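Local coordinates for protein probable aromatic acid decarboxylase (Escherichia coli, PDB 1SBZ) that probably acts as a UbiX-like flavin prenyltransferase, making the prenylated FMN cofactor for a phenolic acid decarboxylase, and binds FMN as a homododecamer, at residues D[19-24]-D[47-52]; D[30-35]-D[74-79]; D[79-84]-D[104-109]; D[93-98]-D[131-136]; D[161-166]-D[175-180]. All blocks are in the same frame, centred on the assembly; numbering follows the deposited sequence.

Contact 1: residues D[19-24]-D[47-52]; sequences LLQALR and TPYSAR
Gln21 and Tyr49 are the residues that touch, and their CA atoms, 12.1 Å apart, mark the nearest backbone approach between helical residues 19-24 and the loop of 47-52 that runs into the next helix. At that separation the backbones cannot meet, and the gap is spanned by two long side chains coming from opposite directions. Gln21 has CG beside its own backbone N (chi1 -79°) and is extended beyond it, which carries the amide out from the helix surface. Its NE2 comes to 3.1 Å from Tyr49 OH and 3.6 Å from Tyr49 CZ, so the amide meets the hydroxyl end of the ring. The amide and ring planes stand 84° apart, nearly perpendicular, which excludes a stacked arrangement. Pro48 CG lies over one face of the Tyr49 ring, toward its rim, 4.1 Å above the plane, and Tyr49 also packs on Val17 and Val54. The turn leading into Tyr49 is shaped by Thr47, whose OG1 accepts from Tyr49 N at 3.1 Å. Only 61 Å² is buried in all, in keeping with a contact at the surface. Leu20, on the same helix, packs against Val5 and Met7 of strand 2-7. The arrangement therefore joins a sheet-covering helix of the parallel α/β flavoprotein fold to a helix-to-helix connection, where Thr47 forms an ST turn and Ser50 provides the N-cap of helix 51-55.

Contact 2: residues D[30-35]-D[74-79]; sequences ETHLVM and GSFRTD
His32 and Phe76 meet as an offset edge-to-face (T-shaped) aromatic pair, between strand 30-35 of the parallel sheet and the loop that leads into strand 80-86 of this α/β flavoprotein fold. The ring planes are 75° apart and the centroids 5.5 Å apart, with the edge of Phe76 directed at the face of His32. The two side chains come from opposite directions, and the touching atoms are at their ends: Phe76 CZ is 3.7 Å from His32 CE1, and Phe76 CE2 is 4.0 Å from that same carbon. A fully extended first torsion in Phe76 (chi1 179°) stretches the ring out from the loop toward the strand. The imidazole is gripped on both nitrogens, since His32 ND1 is hydrogen-bonded to NE2 of His62 while His32 NE2 bonds to Glu30; these two bonds should fix the rotation of the ring that Phe76 meets. Phe60 also stacks on His32, and Lys2 makes a cation-pi contact with Phe76. Further along the loop, Arg77 NH1 forms a salt bridge with Asp79 OD2 at 2.6 Å, and that oxygen also bonds to the backbone N of Lys2, tying the loop to the start of strand 2-7. On the strand, the bond from His32 NE2 reaches the anti lone pair of Glu30 OE2 at 2.6 Å, with the oxygen 16° out of the imidazole plane.

Contact 3: residues D[79-84]-D[104-109]; sequences DGMIVI and GRAADV. With FMN (flavin mononucleotide), chain E.
A strand of the central parallel sheet packs here against a covering helix: Met81, a selenomethionine of strand 80-86, touches Ala106 and Ala107 of helix 102-112. The closest CA atoms, those of Met81 and Ala107, are 7.2 Å apart, a spacing consistent with the small alanine side chains. All three Met81 torsions are near 180° (chi1 177°), so the straight chain brings SE to the helix backbone, 3.6 Å from Ala107 N. The same SE lies 3.9 Å from Ala106 CB and 4.1 Å from Ala107 CB, resting on the backbone where Ala106 joins Ala107, with the methyl of each residue beside it. Met81 also packs on Ile4 and Leu117 of the flanking strands. Arg105 points the other way, toward an FMN. Its guanidinium is sandwiched: Val109 CG2 lies 3.4 Å above the centre of one face, and FMN C1' lies over the opposite face toward the rim. Arg105 NH1 is 3.4 Å from FMN N1 and forms a salt bridge with Glu123 of a neighbouring subunit. Ser36, Ser87 and Thr90 of that subunit are hydrogen-bonded to the cofactor. One helix thus has an apolar side on the sheet and a polar side at an FMN pocket completed between subunits, as befits this oligomeric UbiX-like flavoprotein.

Contact 4: residues D[93-98]-D[131-136]; sequences GIRAGY and LENMLA
Arg95, near the end of helix 88-96, lies across helix 128-139 and touches Asn133 and Ala136; the CA atoms of Arg95 and Asn133 are 5.9 Å apart. The side chain starts with CB, 4.2 Å from Asn133 CB. It leaves its helix with CG anti to the backbone N (chi1 -172°), and the bend at chi2 (-88°) turns it across the neighbouring helix, over Ala136. CG sits 3.6 Å from Ala136 CB and also approaches the carbonyl oxygen of Asn133. CD passes the Asn133 side chain; the two side chains cross at about a right angle, with guanidinium and amide planes 80° apart. At the end, NE and CZ are each 3.4 Å from Ala136 CB, and NH2 is 3.5 Å from it. The methyl lies over one guanidinium face, 3.2 Å above the plane and displaced toward the rim. Beyond it, NH2 forms a salt bridge with Glu132 of a neighbouring subunit, while Glu132 of this chain pairs with Arg95 of another. Behind the arginine the helix closes in a Schellman motif, with Gly97 at positive phi. The chemistry suggests a division of labour: carbon and a guanidinium face pack within the chain, while the guanidinium end pairs with Glu132 of a neighbouring subunit.

Contact 5: residues D[161-166]-D[175-180]; sequences IVHHVV and LEHPYA
His177 has the most surface buried by this contact, 73 Å², followed by His163 with 53 Å² and Val166 with 26 Å². The imidazole of His177 reaches from the C-terminal loop to helix 158-170, swung away from its own backbone N by a chi1 of -162°. It meets His163 rim to rim: His177 CE1 is 3.6 Å from His163 ND1, the centroids are 5.6 Å apart and the planes are inclined at 47°, and neither ring lies over the face of the other. Each face of the His177 ring has a neighbour near its rim. Pro178 CD lies 3.7 Å above one, and the backbone oxygen of His163 lies 4.0 Å above the other. Val166 supplies the apolar part through CG1, which is 3.6 Å from His177 CD2 and 3.8 Å from His177 NE2. This methyl branch is the one opposite the backbone N of Val166, on the side from which the loop arrives. His177 also packs on Ala167, the next residue of the helix, on Leu170, a turn beyond Val166, and on Ala22 of helix 13-24. The arrangement is a C-terminal extension folded back over the last helix of the parallel α/β fold, with one histidine set into the surface formed by helices 158-170 and 13-24.

Contacts 2 and 3 lie closest, their centres 8 Å apart; they share Asp79, and Gly74 CA of contact 2 meets Val109 CG1 of contact 3 at 3.7 Å. Contact 4 follows, its centre 13 Å from that of contact 3, with Ile94 CG1 3.8 Å from Ala107 CB. On the other side of the sheet, helix 13-24 joins contact 1 to contact 5, where Ala22 CB is 3.7 Å from His177 CD2, and to contact 3 through Leu19. Contact 3 alone touches FMN directly; the side chains of Phe76 (contact 2) and Asn133 (contact 4) lie about 12 and 10 Å from a bound FMN, whereas contacts 1 and 5 lie away from the annotated sites.

Contact 1: residues D[19-24]-D[47-52]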
# COMPACT_ATOMS: atom_id res chain seq x y z
N LEU D 19 25.01 30.80 3.38
CA LEU D 19 24.01 30.71 4.44
C LEU D 19 24.65 30.96 5.81
O LEU D 19 24.07 31.66 6.65
CB LEU D 19 23.28 29.36 4.41
CG LEU D 19 22.28 29.04 5.52
CD1 LEU D 19 20.99 28.49 4.95
CD2 LEU D 19 22.89 28.07 6.52
N LEU D 20 25.84 30.40 6.02
CA LEU D 20 26.60 30.62 7.25
C LEU D 20 27.03 32.08 7.41
O LEU D 20 27.02 32.61 8.52
CB LEU D 20 27.82 29.70 7.33
CG LEU D 20 27.63 28.25 7.75
CD1 LEU D 20 28.91 27.48 7.51
CD2 LEU D 20 27.20 28.14 9.20
N GLN D 21 27.42 32.71 6.30
CA GLN D 21 27.75 34.13 6.29
C GLN D 21 26.55 34.99 6.70
O GLN D 21 26.67 35.87 7.56
CB GLN D 21 28.25 34.57 4.91
CG GLN D 21 29.70 34.21 4.63
CD GLN D 21 30.06 34.31 3.16
OE1 GLN D 21 29.18 34.38 2.30
NE2 GLN D 21 31.36 34.31 2.87
N ALA D 22 25.39 34.74 6.08
CA ALA D 22 24.16 35.46 6.38
C ALA D 22 23.71 35.28 7.83
O ALA D 22 23.18 36.21 8.44
CB ALA D 22 23.04 35.04 5.42
N LEU D 23 23.92 34.08 8.36
CA LEU D 23 23.61 33.77 9.76
C LEU D 23 24.51 34.53 10.73
O LEU D 23 24.06 34.98 11.79
CB LEU D 23 23.68 32.26 10.01
CG LEU D 23 22.41 31.39 10.02
CD1 LEU D 23 21.34 31.85 9.05
CD2 LEU D 23 22.77 29.94 9.77
N ARG D 24 25.78 34.68 10.35
CA ARG D 24 26.77 35.42 11.15
C ARG D 24 26.37 36.88 11.36
O ARG D 24 26.73 37.50 12.36
CB ARG D 24 28.16 35.33 10.49
CG ARG D 24 29.35 35.57 11.42
CD ARG D 24 29.32 34.74 12.71
NE ARG D 24 30.66 34.41 13.21
CZ ARG D 24 30.90 33.79 14.37
NH1 ARG D 24 29.89 33.43 15.16
NH2 ARG D 24 32.15 33.52 14.73
N THR D 47 35.11 26.70 -3.28
CA THR D 47 35.20 28.03 -2.67
C THR D 47 36.67 28.34 -2.39
O THR D 47 37.50 27.42 -2.30
CB THR D 47 34.41 28.10 -1.35
OG1 THR D 47 35.21 27.60 -0.27
CG2 THR D 47 33.18 27.18 -1.36
N PRO D 48 37.00 29.63 -2.24
CA PRO D 48 38.36 30.04 -1.88
C PRO D 48 38.63 29.85 -0.38
O PRO D 48 39.74 30.14 0.08
CB PRO D 48 38.38 31.52 -2.25
CG PRO D 48 36.98 31.97 -2.03
CD PRO D 48 36.12 30.80 -2.43
N TYR D 49 37.64 29.37 0.36
CA TYR D 49 37.78 29.16 1.80
C TYR D 49 38.28 27.76 2.09
O TYR D 49 38.07 26.84 1.30
CB TYR D 49 36.44 29.37 2.52
CG TYR D 49 35.80 30.71 2.23
CD1 TYR D 49 34.74 30.82 1.33
CD2 TYR D 49 36.26 31.87 2.85
CE1 TYR D 49 34.15 32.06 1.06
CE2 TYR D 49 35.68 33.10 2.59
CZ TYR D 49 34.63 33.19 1.70
OH TYR D 49 34.06 34.42 1.45
N SER D 50 38.97 27.61 3.22
CA SER D 50 39.31 26.29 3.74
C SER D 50 38.19 25.86 4.68
O SER D 50 37.29 26.65 4.97
CB SER D 50 40.64 26.34 4.49
OG SER D 50 40.45 26.85 5.80
N ALA D 51 38.26 24.62 5.16
CA ALA D 51 37.29 24.12 6.12
C ALA D 51 37.33 24.92 7.42
O ALA D 51 36.29 25.20 8.01
CB ALA D 51 37.51 22.63 6.38
N ARG D 52 38.54 25.28 7.85
CA ARG D 52 38.72 26.07 9.06
C ARG D 52 38.15 27.49 8.94
O ARG D 52 37.59 28.01 9.90
CB ARG D 52 40.20 26.11 9.48
CG ARG D 52 40.61 24.93 10.35
CD ARG D 52 41.44 23.86 9.65
NE ARG D 52 40.93 23.44 8.34
CZ ARG D 52 41.63 23.45 7.20
NH1 ARG D 52 42.91 23.83 7.18
NH2 ARG D 52 41.05 23.04 6.08

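Contact 2: residues D[30-35]-D[74-79]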
# COMPACT_ATOMS: atom_id res chain seq x y z
N GLU D 30 22.49 31.60 17.22
CA GLU D 30 23.64 30.77 17.54
C GLU D 30 23.68 29.58 16.58
O GLU D 30 22.70 28.86 16.43
CB GLU D 30 23.52 30.29 18.99
CG GLU D 30 24.62 29.35 19.46
CD GLU D 30 24.39 28.90 20.88
OE1 GLU D 30 24.27 29.77 21.76
OE2 GLU D 30 24.32 27.67 21.12
N THR D 31 24.82 29.40 15.91
CA THR D 31 24.93 28.37 14.88
C THR D 31 25.82 27.23 15.33
O THR D 31 26.91 27.45 15.86
CB THR D 31 25.42 28.96 13.54
OG1 THR D 31 26.65 29.66 13.74
CG2 THR D 31 24.47 30.04 13.05
N HIS D 32 25.35 26.01 15.12
CA HIS D 32 26.14 24.82 15.38
C HIS D 32 26.38 24.10 14.06
O HIS D 32 25.46 23.54 13.45
CB HIS D 32 25.44 23.90 16.38
CG HIS D 32 25.27 24.51 17.74
ND1 HIS D 32 25.98 24.09 18.84
CD2 HIS D 32 24.46 25.51 18.17
CE1 HIS D 32 25.63 24.81 19.89
NE2 HIS D 32 24.71 25.68 19.52
N LEU D 33 27.63 24.13 13.60
CA LEU D 33 28.00 23.58 12.30
C LEU D 33 28.55 22.16 12.42
O LEU D 33 29.30 21.86 13.34
CB LEU D 33 29.03 24.48 11.61
CG LEU D 33 29.75 23.99 10.35
CD1 LEU D 33 28.77 23.77 9.19
CD2 LEU D 33 30.83 24.98 9.95
N VAL D 34 28.14 21.30 11.50
CA VAL D 34 28.76 19.99 11.33
C VAL D 34 29.10 19.79 9.86
O VAL D 34 28.20 19.66 9.03
CB VAL D 34 27.86 18.82 11.82
CG1 VAL D 34 28.67 17.55 11.96
CG2 VAL D 34 27.21 19.15 13.14
N MSE D 35 30.39 19.78 9.54
CA MSE D 35 30.85 19.51 8.18
C MSE D 35 31.27 18.05 8.05
O MSE D 35 32.09 17.57 8.84
CB MSE D 35 32.04 20.41 7.80
CG MSE D 35 31.74 21.89 7.70
SE MSE D 35 33.39 22.93 7.42
CE MSE D 35 34.21 22.62 9.18
N GLY D 74 18.82 15.25 22.75
CA GLY D 74 17.51 15.85 22.58
C GLY D 74 17.20 16.94 23.59
O GLY D 74 16.57 17.95 23.24
N SER D 75 17.65 16.75 24.83
CA SER D 75 17.41 17.72 25.90
C SER D 75 18.10 19.06 25.65
O SER D 75 17.67 20.09 26.17
CB SER D 75 17.80 17.15 27.27
OG SER D 75 19.12 16.65 27.25
N PHE D 76 19.16 19.05 24.84
CA PHE D 76 19.82 20.28 24.42
C PHE D 76 18.98 20.96 23.33
O PHE D 76 19.00 20.54 22.16
CB PHE D 76 21.24 20.00 23.92
CG PHE D 76 21.98 21.22 23.45
CD1 PHE D 76 22.56 22.10 24.37
CD2 PHE D 76 22.12 21.48 22.09
CE1 PHE D 76 23.25 23.23 23.94
CE2 PHE D 76 22.80 22.61 21.65
CZ PHE D 76 23.38 23.49 22.58
N ARG D 77 18.26 22.01 23.72
CA ARG D 77 17.28 22.67 22.87
C ARG D 77 17.89 23.43 21.68
O ARG D 77 18.83 24.21 21.85
CB ARG D 77 16.41 23.61 23.70
CG ARG D 77 15.20 24.17 22.94
CD ARG D 77 14.74 25.56 23.39
NE ARG D 77 15.77 26.60 23.21
CZ ARG D 77 16.08 27.19 22.05
NH1 ARG D 77 15.46 26.85 20.93
NH2 ARG D 77 17.02 28.13 22.02
N THR D 78 17.35 23.17 20.50
CA THR D 78 17.61 23.97 19.30
C THR D 78 16.28 24.26 18.62
O THR D 78 15.26 23.64 18.93
CB THR D 78 18.53 23.24 18.30
OG1 THR D 78 17.82 22.14 17.71
CG2 THR D 78 19.73 22.59 18.99
N ASP D 79 16.30 25.20 17.68
CA ASP D 79 15.10 25.55 16.94
C ASP D 79 15.00 24.79 15.62
O ASP D 79 14.01 24.91 14.91
CB ASP D 79 15.05 27.06 16.69
CG ASP D 79 14.94 27.83 17.98
OD1 ASP D 79 13.81 28.23 18.33
OD2 ASP D 79 15.92 28.04 18.72

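Contact 3: residues D[79-84]-D[104-109]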
# COMPACT_ATOMS: atom_id res chain seq x y z
N ASP D 79 16.30 25.20 17.68
CA ASP D 79 15.10 25.55 16.94
C ASP D 79 15.00 24.79 15.62
O ASP D 79 14.01 24.91 14.91
CB ASP D 79 15.05 27.06 16.69
CG ASP D 79 14.94 27.83 17.98
OD1 ASP D 79 13.81 28.23 18.33
OD2 ASP D 79 15.92 28.04 18.72
N GLY D 80 16.02 24.00 15.31
CA GLY D 80 15.99 23.18 14.10
C GLY D 80 17.35 23.01 13.46
O GLY D 80 18.38 23.31 14.06
N MSE D 81 17.33 22.54 12.21
CA MSE D 81 18.53 22.14 11.50
C MSE D 81 18.36 22.36 10.00
O MSE D 81 17.28 22.13 9.46
CB MSE D 81 18.84 20.67 11.79
CG MSE D 81 20.05 20.08 11.04
SE MSE D 81 20.54 18.33 11.74
CE MSE D 81 22.11 18.02 10.69
N ILE D 82 19.43 22.81 9.34
CA ILE D 82 19.49 22.91 7.89
C ILE D 82 20.65 22.06 7.41
O ILE D 82 21.75 22.16 7.95
CB ILE D 82 19.69 24.39 7.43
CG1 ILE D 82 18.62 25.30 8.03
CG2 ILE D 82 19.66 24.49 5.90
CD1 ILE D 82 18.95 26.78 7.99
N VAL D 83 20.43 21.24 6.39
CA VAL D 83 21.54 20.53 5.75
C VAL D 83 21.70 21.11 4.35
O VAL D 83 20.80 20.99 3.52
CB VAL D 83 21.32 19.00 5.70
CG1 VAL D 83 22.56 18.29 5.18
CG2 VAL D 83 20.91 18.46 7.08
N ILE D 84 22.85 21.75 4.11
CA ILE D 84 23.06 22.56 2.91
C ILE D 84 24.51 22.56 2.38
O ILE D 84 25.42 23.04 3.07
CB ILE D 84 22.55 24.02 3.16
CG1 ILE D 84 22.70 24.88 1.90
CG2 ILE D 84 23.23 24.64 4.41
CD1 ILE D 84 22.06 26.26 2.03
N GLY D 104 23.79 12.68 10.74
CA GLY D 104 22.64 11.78 10.79
C GLY D 104 21.97 11.72 12.14
O GLY D 104 20.73 11.74 12.23
N ARG D 105 22.79 11.66 13.20
CA ARG D 105 22.30 11.65 14.57
C ARG D 105 21.60 12.96 14.95
O ARG D 105 20.49 12.93 15.48
CB ARG D 105 23.43 11.33 15.56
CG ARG D 105 23.04 11.47 17.04
CD ARG D 105 21.96 10.50 17.54
NE ARG D 105 21.64 10.73 18.95
CZ ARG D 105 20.62 10.18 19.60
NH1 ARG D 105 19.79 9.35 18.98
NH2 ARG D 105 20.42 10.46 20.88
N ALA D 106 22.24 14.09 14.68
CA ALA D 106 21.62 15.38 14.95
C ALA D 106 20.29 15.51 14.21
O ALA D 106 19.34 16.08 14.74
CB ALA D 106 22.56 16.53 14.58
N ALA D 107 20.23 14.98 12.98
CA ALA D 107 18.98 15.02 12.18
C ALA D 107 17.90 14.12 12.78
O ALA D 107 16.75 14.51 12.89
CB ALA D 107 19.26 14.62 10.72
N ASP D 108 18.30 12.91 13.16
CA ASP D 108 17.40 11.95 13.82
C ASP D 108 16.82 12.53 15.12
O ASP D 108 15.61 12.40 15.37
CB ASP D 108 18.15 10.64 14.08
CG ASP D 108 17.22 9.47 14.29
OD1 ASP D 108 16.40 9.17 13.37
OD2 ASP D 108 17.24 8.79 15.33
N VAL D 109 17.67 13.17 15.91
CA VAL D 109 17.29 13.86 17.15
C VAL D 109 16.34 15.03 16.89
O VAL D 109 15.30 15.15 17.54
CB VAL D 109 18.55 14.32 17.95
CG1 VAL D 109 18.21 15.38 18.99
CG2 VAL D 109 19.22 13.14 18.62
N1 FMN E . 21.08 6.56 20.47
C2 FMN E . 19.82 6.03 20.61
O2 FMN E . 19.25 5.60 19.61
N3 FMN E . 19.21 5.95 21.86
C4 FMN E . 19.87 6.43 22.97
O4 FMN E . 19.29 6.48 24.05
C4A FMN E . 21.15 6.98 22.83
N5 FMN E . 21.82 7.45 23.94
C5A FMN E . 23.09 8.00 23.82
C6 FMN E . 23.74 8.47 24.96
C7 FMN E . 25.02 9.01 24.88
C7M FMN E . 25.88 8.79 26.10
C8 FMN E . 25.64 9.09 23.62
C8M FMN E . 27.10 9.45 23.52
C9 FMN E . 24.99 8.63 22.48
C9A FMN E . 23.71 8.07 22.57
N10 FMN E . 23.04 7.60 21.45
C10 FMN E . 21.76 7.05 21.58
C1' FMN E . 23.62 7.88 20.08
C2' FMN E . 24.26 6.61 19.53
O2' FMN E . 25.30 6.20 20.39
C3' FMN E . 24.79 6.83 18.11
O3' FMN E . 23.69 6.92 17.22
C4' FMN E . 25.75 5.73 17.62
O4' FMN E . 26.07 5.97 16.27
C5' FMN E . 25.15 4.34 17.74
O5' FMN E . 26.00 3.41 17.12
P FMN E . 25.91 1.86 17.48
O1P FMN E . 26.78 1.09 16.53
O2P FMN E . 24.48 1.35 17.36
O3P FMN E . 26.37 1.68 18.91

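Contact 4: residues D[93-98]-D[131-136]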
# COMPACT_ATOMS: atom_id res chain seq x y z
N GLY D 93 20.44 8.29 4.45
CA GLY D 93 20.73 7.94 5.83
C GLY D 93 19.68 8.45 6.79
O GLY D 93 19.23 7.71 7.68
N ILE D 94 19.28 9.71 6.62
CA ILE D 94 18.26 10.32 7.46
C ILE D 94 16.90 9.62 7.31
O ILE D 94 16.25 9.32 8.31
CB ILE D 94 18.16 11.85 7.21
CG1 ILE D 94 19.49 12.53 7.58
CG2 ILE D 94 17.01 12.47 8.04
CD1 ILE D 94 19.69 13.95 6.98
N ARG D 95 16.51 9.33 6.07
CA ARG D 95 15.25 8.63 5.79
C ARG D 95 15.21 7.23 6.41
O ARG D 95 14.19 6.83 6.96
CB ARG D 95 15.00 8.55 4.28
CG ARG D 95 13.62 8.01 3.88
CD ARG D 95 13.54 6.48 3.76
NE ARG D 95 12.16 6.00 3.65
CZ ARG D 95 11.31 5.89 4.66
NH1 ARG D 95 11.67 6.23 5.90
NH2 ARG D 95 10.07 5.44 4.45
N ALA D 96 16.32 6.49 6.30
CA ALA D 96 16.40 5.15 6.87
C ALA D 96 16.53 5.22 8.40
O ALA D 96 16.19 4.26 9.10
CB ALA D 96 17.56 4.38 6.26
N GLY D 97 17.03 6.35 8.89
CA GLY D 97 17.31 6.56 10.31
C GLY D 97 18.64 5.95 10.74
O GLY D 97 18.86 5.72 11.93
N TYR D 98 19.50 5.68 9.77
CA TYR D 98 20.80 5.08 10.02
C TYR D 98 21.81 6.13 10.52
O TYR D 98 22.71 6.58 9.80
CB TYR D 98 21.31 4.36 8.76
CG TYR D 98 22.53 3.52 9.04
CD1 TYR D 98 22.45 2.44 9.93
CD2 TYR D 98 23.76 3.81 8.47
CE1 TYR D 98 23.56 1.65 10.21
CE2 TYR D 98 24.91 3.03 8.75
CZ TYR D 98 24.78 1.95 9.62
OH TYR D 98 25.87 1.16 9.93
N LEU D 131 13.93 10.22 -5.13
CA LEU D 131 12.57 10.70 -4.99
C LEU D 131 11.77 10.00 -3.87
O LEU D 131 10.99 10.65 -3.17
CB LEU D 131 11.86 10.67 -6.36
CG LEU D 131 12.49 11.66 -7.35
CD1 LEU D 131 12.12 11.36 -8.80
CD2 LEU D 131 12.11 13.10 -6.97
N GLU D 132 11.98 8.69 -3.70
CA GLU D 132 11.34 7.92 -2.62
C GLU D 132 11.75 8.46 -1.27
O GLU D 132 10.91 8.68 -0.40
CB GLU D 132 11.79 6.46 -2.64
CG GLU D 132 11.01 5.52 -3.53
CD GLU D 132 11.60 4.12 -3.52
OE1 GLU D 132 10.84 3.16 -3.77
OE2 GLU D 132 12.83 3.97 -3.28
N ASN D 133 13.06 8.66 -1.09
CA ASN D 133 13.61 9.17 0.16
C ASN D 133 13.13 10.58 0.45
O ASN D 133 12.76 10.89 1.58
CB ASN D 133 15.15 9.11 0.15
CG ASN D 133 15.70 7.67 0.09
OD1 ASN D 133 16.86 7.45 -0.29
ND2 ASN D 133 14.88 6.70 0.47
N MSE D 134 13.12 11.43 -0.58
CA MSE D 134 12.61 12.80 -0.43
C MSE D 134 11.13 12.83 -0.03
O MSE D 134 10.73 13.63 0.82
CB MSE D 134 12.81 13.59 -1.72
CG MSE D 134 14.26 13.97 -1.94
SE MSE D 134 14.60 14.73 -3.70
CE MSE D 134 13.89 16.38 -3.49
N LEU D 135 10.33 11.97 -0.64
CA LEU D 135 8.91 11.91 -0.33
C LEU D 135 8.66 11.41 1.11
O LEU D 135 7.85 11.97 1.84
CB LEU D 135 8.16 11.04 -1.36
CG LEU D 135 6.65 10.81 -1.12
CD1 LEU D 135 5.85 12.11 -1.10
CD2 LEU D 135 6.09 9.84 -2.16
N ALA D 136 9.35 10.35 1.50
CA ALA D 136 9.16 9.77 2.83
C ALA D 136 9.35 10.84 3.92
O ALA D 136 8.53 10.95 4.83
CB ALA D 136 10.12 8.61 3.05

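Contact 5: residues D[161-166]-D[175-180]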
# COMPACT_ATOMS: atom_id res chain seq x y z
N ILE D 161 22.23 33.85 -7.83
CA ILE D 161 21.47 32.61 -7.65
C ILE D 161 21.66 32.04 -6.24
O ILE D 161 20.69 31.65 -5.59
CB ILE D 161 21.85 31.59 -8.75
CG1 ILE D 161 21.34 32.08 -10.11
CG2 ILE D 161 21.27 30.19 -8.44
CD1 ILE D 161 21.86 31.29 -11.29
N VAL D 162 22.91 32.02 -5.76
CA VAL D 162 23.22 31.52 -4.42
C VAL D 162 22.43 32.28 -3.35
O VAL D 162 21.82 31.67 -2.47
CB VAL D 162 24.74 31.58 -4.13
CG1 VAL D 162 25.03 31.30 -2.65
CG2 VAL D 162 25.50 30.60 -5.01
N HIS D 163 22.43 33.61 -3.44
CA HIS D 163 21.79 34.45 -2.43
C HIS D 163 20.27 34.33 -2.43
O HIS D 163 19.64 34.46 -1.37
CB HIS D 163 22.24 35.90 -2.56
CG HIS D 163 23.63 36.13 -2.06
ND1 HIS D 163 23.94 36.16 -0.72
CD2 HIS D 163 24.81 36.28 -2.72
CE1 HIS D 163 25.25 36.34 -0.57
NE2 HIS D 163 25.79 36.42 -1.77
N HIS D 164 19.70 34.08 -3.60
CA HIS D 164 18.27 33.87 -3.69
C HIS D 164 17.88 32.55 -3.04
O HIS D 164 16.88 32.48 -2.33
CB HIS D 164 17.81 33.91 -5.15
CG HIS D 164 16.32 33.83 -5.30
ND1 HIS D 164 15.50 34.92 -5.11
CD2 HIS D 164 15.51 32.79 -5.60
CE1 HIS D 164 14.24 34.56 -5.30
NE2 HIS D 164 14.22 33.27 -5.60
N VAL D 165 18.66 31.50 -3.30
CA VAL D 165 18.44 30.19 -2.69
C VAL D 165 18.53 30.32 -1.18
O VAL D 165 17.63 29.88 -0.46
CB VAL D 165 19.45 29.12 -3.21
CG1 VAL D 165 19.35 27.84 -2.41
CG2 VAL D 165 19.22 28.84 -4.70
N VAL D 166 19.61 30.94 -0.70
CA VAL D 166 19.83 31.15 0.73
C VAL D 166 18.65 31.88 1.39
O VAL D 166 18.17 31.45 2.43
CB VAL D 166 21.16 31.91 1.00
CG1 VAL D 166 21.21 32.44 2.43
CG2 VAL D 166 22.36 31.01 0.71
N LEU D 175 13.28 33.96 8.93
CA LEU D 175 14.42 34.87 8.94
C LEU D 175 14.46 35.68 7.65
O LEU D 175 14.12 35.17 6.57
CB LEU D 175 15.73 34.10 9.15
CG LEU D 175 15.89 33.41 10.51
CD1 LEU D 175 17.00 32.36 10.46
CD2 LEU D 175 16.15 34.41 11.62
N GLU D 176 14.85 36.95 7.76
CA GLU D 176 14.89 37.86 6.62
C GLU D 176 16.30 38.09 6.11
O GLU D 176 17.11 38.75 6.76
CB GLU D 176 14.24 39.20 6.97
CG GLU D 176 12.87 39.42 6.33
CD GLU D 176 11.72 39.27 7.31
OE1 GLU D 176 11.00 40.27 7.54
OE2 GLU D 176 11.52 38.15 7.84
N HIS D 177 16.59 37.53 4.94
CA HIS D 177 17.82 37.82 4.21
C HIS D 177 17.67 39.22 3.62
O HIS D 177 16.70 39.50 2.90
CB HIS D 177 18.02 36.79 3.10
CG HIS D 177 19.42 36.71 2.58
ND1 HIS D 177 19.86 37.45 1.50
CD2 HIS D 177 20.48 35.96 2.97
CE1 HIS D 177 21.13 37.16 1.25
NE2 HIS D 177 21.53 36.26 2.13
N PRO D 178 18.62 40.11 3.93
CA PRO D 178 18.48 41.54 3.59
C PRO D 178 18.71 41.90 2.12
O PRO D 178 18.66 43.08 1.76
CB PRO D 178 19.53 42.21 4.49
CG PRO D 178 20.56 41.16 4.74
CD PRO D 178 19.89 39.82 4.61
N TYR D 179 18.95 40.90 1.27
CA TYR D 179 19.15 41.12 -0.17
C TYR D 179 18.26 40.21 -1.02
O TYR D 179 18.60 39.87 -2.16
CB TYR D 179 20.62 40.94 -0.57
CG TYR D 179 21.64 41.28 0.50
CD1 TYR D 179 22.05 40.32 1.43
CD2 TYR D 179 22.22 42.56 0.57
CE1 TYR D 179 22.98 40.61 2.41
CE2 TYR D 179 23.16 42.86 1.56
CZ TYR D 179 23.54 41.88 2.47
OH TYR D 179 24.47 42.15 3.46
N ALA D 180 17.11 39.82 -0.47
CA ALA D 180 16.15 38.97 -1.18
C ALA D 180 15.44 39.74 -2.29
O ALA D 180 14.97 40.86 -2.08
CB ALA D 180 15.14 38.37 -0.21